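Flavin-dependent thymidylate synthase (Thermus thermophilus, PDB 6J61) probably catalyses the reductive methylation of dUMP to dTMP, with methylenetetrahydrofolate as methyl donor and NADPH and FADH2 as reductants. Local coordinates at residues L233-E243 and L256-F264. Sequence-based numbering, arbitrary orientation.
Sequences LRGLLTPEVYE and LKEALEKVF
Phe-264 lies across the turn that joins helix 227-236 to helix 239-249. Pro-239 CG sits over one face of its ring, 3.9 Å from the ring centroid and 10° off the normal, a CH-pi contact. Over the opposite face is CG1 of its own neighbour Val-263, so the ring is sandwiched between the two, which limits its rotation. The ring edge reaches the Leu-237 carbonyl, with CZ 3.4 Å from Leu-237 O. Arg-234 CG approaches the same ring obliquely.

Beyond that carbon, the extended Arg-234 chain brings NE to Val-263 O at 2.9 Å. The bond is nearly straight (166°), and the oxygen lies in the guanidinium plane.

Deeper in, Val-263 CG2 is 3.8 Å from both Leu-233 CD1 and Tyr-242 CE2. Tyr-242 has CG anti to its backbone N (chi1 -168°), which swings the ring against helix 253-263. Its edge then meets Ala-259 O. Leu-260 extends this apolar layer between Tyr-242 and the aliphatic part of Glu-243, and Leu-256 CD1 closes it on Glu-243 CG.

Leu-246 packs on Leu-256, Ala-259 and Leu-260 from helix 239-249. Leu-225 of the second subunit packs on Tyr-242. Thr-238 is the N-cap of helix 239-249. The contact itself lies away from the flavin sites, although Glu-258 bonds to Arg-54 and to His-55 of a flavin pocket. The three short helices pack together, probably as part of the extra C-terminal domain.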
ATOM      1  N   LEU A 233      -9.580  -6.668  35.377  1.00 54.32           N
ATOM      2  CA  LEU A 233     -10.580  -5.633  35.604  1.00 53.33           C
ATOM      3  C   LEU A 233     -11.864  -6.310  36.038  1.00 53.39           C
ATOM      4  O   LEU A 233     -12.603  -5.794  36.871  1.00 53.37           O
ATOM      5  CB  LEU A 233     -10.809  -4.815  34.335  1.00 52.61           C
ATOM      6  CG  LEU A 233      -9.669  -3.857  34.016  1.00 51.13           C
ATOM      7  CD1 LEU A 233     -10.033  -3.001  32.821  1.00 50.91           C
ATOM      8  CD2 LEU A 233      -9.404  -2.990  35.235  1.00 52.35           C
ATOM      9  N   ARG A 234     -12.141  -7.462  35.444  1.00 54.74           N
ATOM     10  CA  ARG A 234     -13.306  -8.233  35.838  1.00 56.80           C
ATOM     11  C   ARG A 234     -12.827  -8.849  37.156  1.00 57.26           C
ATOM     12  O   ARG A 234     -11.626  -8.957  37.393  1.00 58.53           O
ATOM     13  CB  ARG A 234     -13.588  -9.336  34.820  1.00 56.67           C
ATOM     14  CG  ARG A 234     -13.797  -8.843  33.411  1.00 57.18           C
ATOM     15  CD  ARG A 234     -13.708  -9.988  32.412  1.00 58.38           C
ATOM     16  NE  ARG A 234     -13.378  -9.470  31.090  1.00 61.69           N
ATOM     17  CZ  ARG A 234     -12.616 -10.092  30.198  1.00 61.39           C
ATOM     18  NH1 ARG A 234     -12.090 -11.280  30.464  1.00 61.12           N
ATOM     19  NH2 ARG A 234     -12.358  -9.503  29.042  1.00 63.99           N
ATOM     20  N   GLY A 235     -13.737  -9.250  38.023  1.00 57.25           N
ATOM     21  CA  GLY A 235     -13.272  -9.823  39.272  1.00 57.72           C
ATOM     22  C   GLY A 235     -13.013  -8.722  40.273  1.00 57.21           C
ATOM     23  O   GLY A 235     -13.462  -8.816  41.413  1.00 58.08           O
ATOM     24  N   LEU A 236     -12.283  -7.687  39.855  1.00 56.35           N
ATOM     25  CA  LEU A 236     -11.998  -6.547  40.722  1.00 55.30           C
ATOM     26  C   LEU A 236     -13.147  -5.542  40.681  1.00 55.05           C
ATOM     27  O   LEU A 236     -13.354  -4.800  41.638  1.00 55.57           O
ATOM     28  CB  LEU A 236     -10.716  -5.814  40.299  1.00 54.52           C
ATOM     29  CG  LEU A 236      -9.317  -6.261  40.734  1.00 54.65           C
ATOM     30  CD1 LEU A 236      -8.298  -5.251  40.231  1.00 53.95           C
ATOM     31  CD2 LEU A 236      -9.230  -6.354  42.243  1.00 55.51           C
ATOM     32  N   LEU A 237     -13.898  -5.526  39.580  1.00 54.65           N
ATOM     33  CA  LEU A 237     -14.995  -4.574  39.425  1.00 54.61           C
ATOM     34  C   LEU A 237     -16.253  -5.176  38.822  1.00 54.50           C
ATOM     35  O   LEU A 237     -16.195  -6.165  38.097  1.00 53.58           O
ATOM     36  CB  LEU A 237     -14.548  -3.419  38.526  1.00 56.03           C
ATOM     37  CG  LEU A 237     -13.203  -2.752  38.811  1.00 56.18           C
ATOM     38  CD1 LEU A 237     -12.780  -1.949  37.593  1.00 55.29           C
ATOM     39  CD2 LEU A 237     -13.307  -1.867  40.049  1.00 54.51           C
ATOM     40  N   THR A 238     -17.390  -4.557  39.118  1.00 55.36           N
ATOM     41  CA  THR A 238     -18.675  -4.996  38.580  1.00 56.91           C
ATOM     42  C   THR A 238     -19.123  -3.909  37.621  1.00 56.85           C
ATOM     43  O   THR A 238     -18.665  -2.772  37.711  1.00 56.81           O
ATOM     44  CB  THR A 238     -19.761  -5.131  39.672  1.00 57.28           C
ATOM     45  OG1 THR A 238     -19.942  -3.866  40.320  1.00 57.92           O
ATOM     46  CG2 THR A 238     -19.370  -6.179  40.700  1.00 57.96           C
ATOM     47  N   PRO A 239     -20.022  -4.243  36.687  1.00 57.23           N
ATOM     48  CA  PRO A 239     -20.529  -3.279  35.707  1.00 58.05           C
ATOM     49  C   PRO A 239     -20.983  -1.966  36.342  1.00 59.56           C
ATOM     50  O   PRO A 239     -20.437  -0.899  36.051  1.00 59.37           O
ATOM     51  CB  PRO A 239     -21.671  -4.047  35.055  1.00 58.22           C
ATOM     52  CG  PRO A 239     -21.122  -5.444  35.020  1.00 56.05           C
ATOM     53  CD  PRO A 239     -20.558  -5.589  36.420  1.00 57.06           C
ATOM     54  N   GLU A 240     -21.983  -2.064  37.210  1.00 61.48           N
ATOM     55  CA  GLU A 240     -22.548  -0.922  37.925  1.00 62.33           C
ATOM     56  C   GLU A 240     -21.477   0.021  38.484  1.00 61.37           C
ATOM     57  O   GLU A 240     -21.534   1.236  38.283  1.00 60.66           O
ATOM     58  CB  GLU A 240     -23.431  -1.441  39.068  1.00 65.21           C
ATOM     59  CG  GLU A 240     -23.869  -0.396  40.095  1.00 70.12           C
ATOM     60  CD  GLU A 240     -25.027   0.468  39.620  1.00 73.24           C
ATOM     61  OE1 GLU A 240     -25.398   1.418  40.349  1.00 74.57           O
ATOM     62  OE2 GLU A 240     -25.570   0.198  38.525  1.00 76.12           O
ATOM     63  N   VAL A 241     -20.506  -0.546  39.193  1.00 60.16           N
ATOM     64  CA  VAL A 241     -19.430   0.237  39.798  1.00 59.98           C
ATOM     65  C   VAL A 241     -18.625   1.004  38.753  1.00 60.14           C
ATOM     66  O   VAL A 241     -18.382   2.206  38.895  1.00 59.19           O
ATOM     67  CB  VAL A 241     -18.459  -0.682  40.587  1.00 59.91           C
ATOM     68  CG1 VAL A 241     -17.336   0.136  41.208  1.00 59.73           C
ATOM     69  CG2 VAL A 241     -19.222  -1.432  41.663  1.00 61.10           C
ATOM     70  N   TYR A 242     -18.212   0.291  37.708  1.00 60.03           N
ATOM     71  CA  TYR A 242     -17.421   0.868  36.627  1.00 58.92           C
ATOM     72  C   TYR A 242     -18.204   2.004  36.002  1.00 57.66           C
ATOM     73  O   TYR A 242     -17.684   3.104  35.822  1.00 55.13           O
ATOM     74  CB  TYR A 242     -17.103  -0.208  35.569  1.00 58.47           C
ATOM     75  CG  TYR A 242     -16.047   0.189  34.547  1.00 56.53           C
ATOM     76  CD1 TYR A 242     -14.945   0.963  34.915  1.00 55.82           C
ATOM     77  CD2 TYR A 242     -16.136  -0.231  33.224  1.00 56.46           C
ATOM     78  CE1 TYR A 242     -13.966   1.307  33.992  1.00 54.24           C
ATOM     79  CE2 TYR A 242     -15.154   0.109  32.291  1.00 55.18           C
ATOM     80  CZ  TYR A 242     -14.075   0.879  32.684  1.00 53.74           C
ATOM     81  OH  TYR A 242     -13.110   1.232  31.769  1.00 52.16           O
ATOM     82  N   GLU A 243     -19.465   1.724  35.695  1.00 57.54           N
ATOM     83  CA  GLU A 243     -20.338   2.706  35.084  1.00 59.68           C
ATOM     84  C   GLU A 243     -20.406   4.008  35.877  1.00 60.43           C
ATOM     85  O   GLU A 243     -20.175   5.084  35.326  1.00 60.57           O
ATOM     86  CB  GLU A 243     -21.732   2.126  34.925  1.00 61.13           C
ATOM     87  CG  GLU A 243     -22.713   3.076  34.298  1.00 64.50           C
ATOM     88  CD  GLU A 243     -24.110   2.519  34.318  1.00 67.49           C
ATOM     89  OE1 GLU A 243     -24.595   2.193  35.428  1.00 69.25           O
ATOM     90  OE2 GLU A 243     -24.718   2.404  33.232  1.00 68.63           O
ATOM     91  N   LEU A 256     -20.389   5.471  27.084  1.00 55.72           N
ATOM     92  CA  LEU A 256     -20.504   4.714  28.326  1.00 55.42           C
ATOM     93  C   LEU A 256     -20.772   3.233  28.071  1.00 53.07           C
ATOM     94  O   LEU A 256     -20.045   2.369  28.554  1.00 52.04           O
ATOM     95  CB  LEU A 256     -21.641   5.280  29.187  1.00 56.80           C
ATOM     96  CG  LEU A 256     -21.362   5.714  30.629  1.00 57.21           C
ATOM     97  CD1 LEU A 256     -22.673   5.617  31.387  1.00 58.79           C
ATOM     98  CD2 LEU A 256     -20.314   4.831  31.296  1.00 57.41           C
ATOM     99  N   LYS A 257     -21.835   2.949  27.331  1.00 51.04           N
ATOM    100  CA  LYS A 257     -22.194   1.575  27.024  1.00 51.69           C
ATOM    101  C   LYS A 257     -20.992   0.844  26.433  1.00 52.00           C
ATOM    102  O   LYS A 257     -20.639  -0.255  26.866  1.00 51.96           O
ATOM    103  CB  LYS A 257     -23.364   1.550  26.041  1.00 51.70           C
ATOM    104  CG  LYS A 257     -23.815   0.160  25.659  1.00 55.25           C
ATOM    105  CD  LYS A 257     -25.093   0.199  24.841  1.00 58.57           C
ATOM    106  CE  LYS A 257     -25.440  -1.182  24.304  1.00 60.50           C
ATOM    107  NZ  LYS A 257     -25.525  -2.198  25.396  1.00 63.29           N
ATOM    108  N   GLU A 258     -20.361   1.469  25.444  1.00 51.86           N
ATOM    109  CA  GLU A 258     -19.193   0.893  24.791  1.00 50.51           C
ATOM    110  C   GLU A 258     -18.055   0.631  25.775  1.00 48.73           C
ATOM    111  O   GLU A 258     -17.494  -0.462  25.793  1.00 47.78           O
ATOM    112  CB  GLU A 258     -18.711   1.821  23.676  1.00 49.91           C
ATOM    113  CG  GLU A 258     -19.611   1.840  22.453  1.00 51.05           C
ATOM    114  CD  GLU A 258     -19.323   3.021  21.535  1.00 52.22           C
ATOM    115  OE1 GLU A 258     -18.204   3.571  21.597  1.00 52.43           O
ATOM    116  OE2 GLU A 258     -20.213   3.396  20.745  1.00 52.75           O
ATOM    117  N   ALA A 259     -17.719   1.631  26.585  1.00 47.66           N
ATOM    118  CA  ALA A 259     -16.644   1.496  27.567  1.00 48.30           C
ATOM    119  C   ALA A 259     -16.884   0.283  28.461  1.00 48.10           C
ATOM    120  O   ALA A 259     -15.950  -0.418  28.856  1.00 47.93           O
ATOM    121  CB  ALA A 259     -16.541   2.762  28.420  1.00 46.40           C
ATOM    122  N   LEU A 260     -18.146   0.048  28.788  1.00 48.55           N
ATOM    123  CA  LEU A 260     -18.501  -1.085  29.619  1.00 49.10           C
ATOM    124  C   LEU A 260     -18.378  -2.352  28.789  1.00 49.84           C
ATOM    125  O   LEU A 260     -17.817  -3.352  29.249  1.00 50.33           O
ATOM    126  CB  LEU A 260     -19.937  -0.947  30.130  1.00 47.08           C
ATOM    127  CG  LEU A 260     -20.240   0.180  31.114  1.00 45.42           C
ATOM    128  CD1 LEU A 260     -21.728   0.198  31.411  1.00 43.51           C
ATOM    129  CD2 LEU A 260     -19.443  -0.011  32.376  1.00 43.12           C
ATOM    130  N   GLU A 261     -18.897  -2.302  27.563  1.00 50.12           N
ATOM    131  CA  GLU A 261     -18.854  -3.459  26.671  1.00 51.65           C
ATOM    132  C   GLU A 261     -17.424  -3.850  26.299  1.00 50.45           C
ATOM    133  O   GLU A 261     -17.190  -4.924  25.754  1.00 50.09           O
ATOM    134  CB  GLU A 261     -19.694  -3.192  25.409  1.00 53.42           C
ATOM    135  CG  GLU A 261     -21.183  -2.957  25.708  1.00 58.89           C
ATOM    136  CD  GLU A 261     -22.054  -2.823  24.456  1.00 62.56           C
ATOM    137  OE1 GLU A 261     -21.793  -1.923  23.627  1.00 64.63           O
ATOM    138  OE2 GLU A 261     -23.016  -3.614  24.301  1.00 63.58           O
ATOM    139  N   LYS A 262     -16.468  -2.981  26.609  1.00 50.42           N
ATOM    140  CA  LYS A 262     -15.066  -3.256  26.318  1.00 51.29           C
ATOM    141  C   LYS A 262     -14.469  -4.152  27.397  1.00 51.85           C
ATOM    142  O   LYS A 262     -13.539  -4.911  27.140  1.00 51.16           O
ATOM    143  CB  LYS A 262     -14.250  -1.965  26.278  1.00 50.06           C
ATOM    144  CG  LYS A 262     -14.505  -1.047  25.103  1.00 50.21           C
ATOM    145  CD  LYS A 262     -13.553   0.138  25.208  1.00 49.58           C
ATOM    146  CE  LYS A 262     -13.733   1.152  24.106  1.00 46.19           C
ATOM    147  NZ  LYS A 262     -12.767   2.246  24.345  1.00 46.48           N
ATOM    148  N   VAL A 263     -15.006  -4.037  28.608  1.00 52.08           N
ATOM    149  CA  VAL A 263     -14.533  -4.806  29.750  1.00 51.52           C
ATOM    150  C   VAL A 263     -15.394  -6.037  30.052  1.00 52.19           C
ATOM    151  O   VAL A 263     -14.880  -7.084  30.442  1.00 50.13           O
ATOM    152  CB  VAL A 263     -14.490  -3.907  31.020  1.00 51.26           C
ATOM    153  CG1 VAL A 263     -14.344  -4.763  32.277  1.00 50.49           C
ATOM    154  CG2 VAL A 263     -13.337  -2.916  30.918  1.00 48.32           C
ATOM    155  N   PHE A 264     -16.699  -5.910  29.843  1.00 53.25           N
ATOM    156  CA  PHE A 264     -17.618  -6.990  30.152  1.00 54.95           C
ATOM    157  C   PHE A 264     -18.371  -7.605  28.977  1.00 56.08           C
ATOM    158  O   PHE A 264     -18.467  -8.825  28.867  1.00 56.55           O
ATOM    159  CB  PHE A 264     -18.624  -6.492  31.190  1.00 53.65           C
ATOM    160  CG  PHE A 264     -17.998  -6.069  32.483  1.00 54.23           C
ATOM    161  CD1 PHE A 264     -17.485  -7.015  33.366  1.00 55.60           C
ATOM    162  CD2 PHE A 264     -17.930  -4.727  32.828  1.00 54.85           C
ATOM    163  CE1 PHE A 264     -16.914  -6.630  34.582  1.00 55.39           C
ATOM    164  CE2 PHE A 264     -17.362  -4.329  34.038  1.00 55.44           C
ATOM    165  CZ  PHE A 264     -16.855  -5.287  34.918  1.00 55.13           C
TER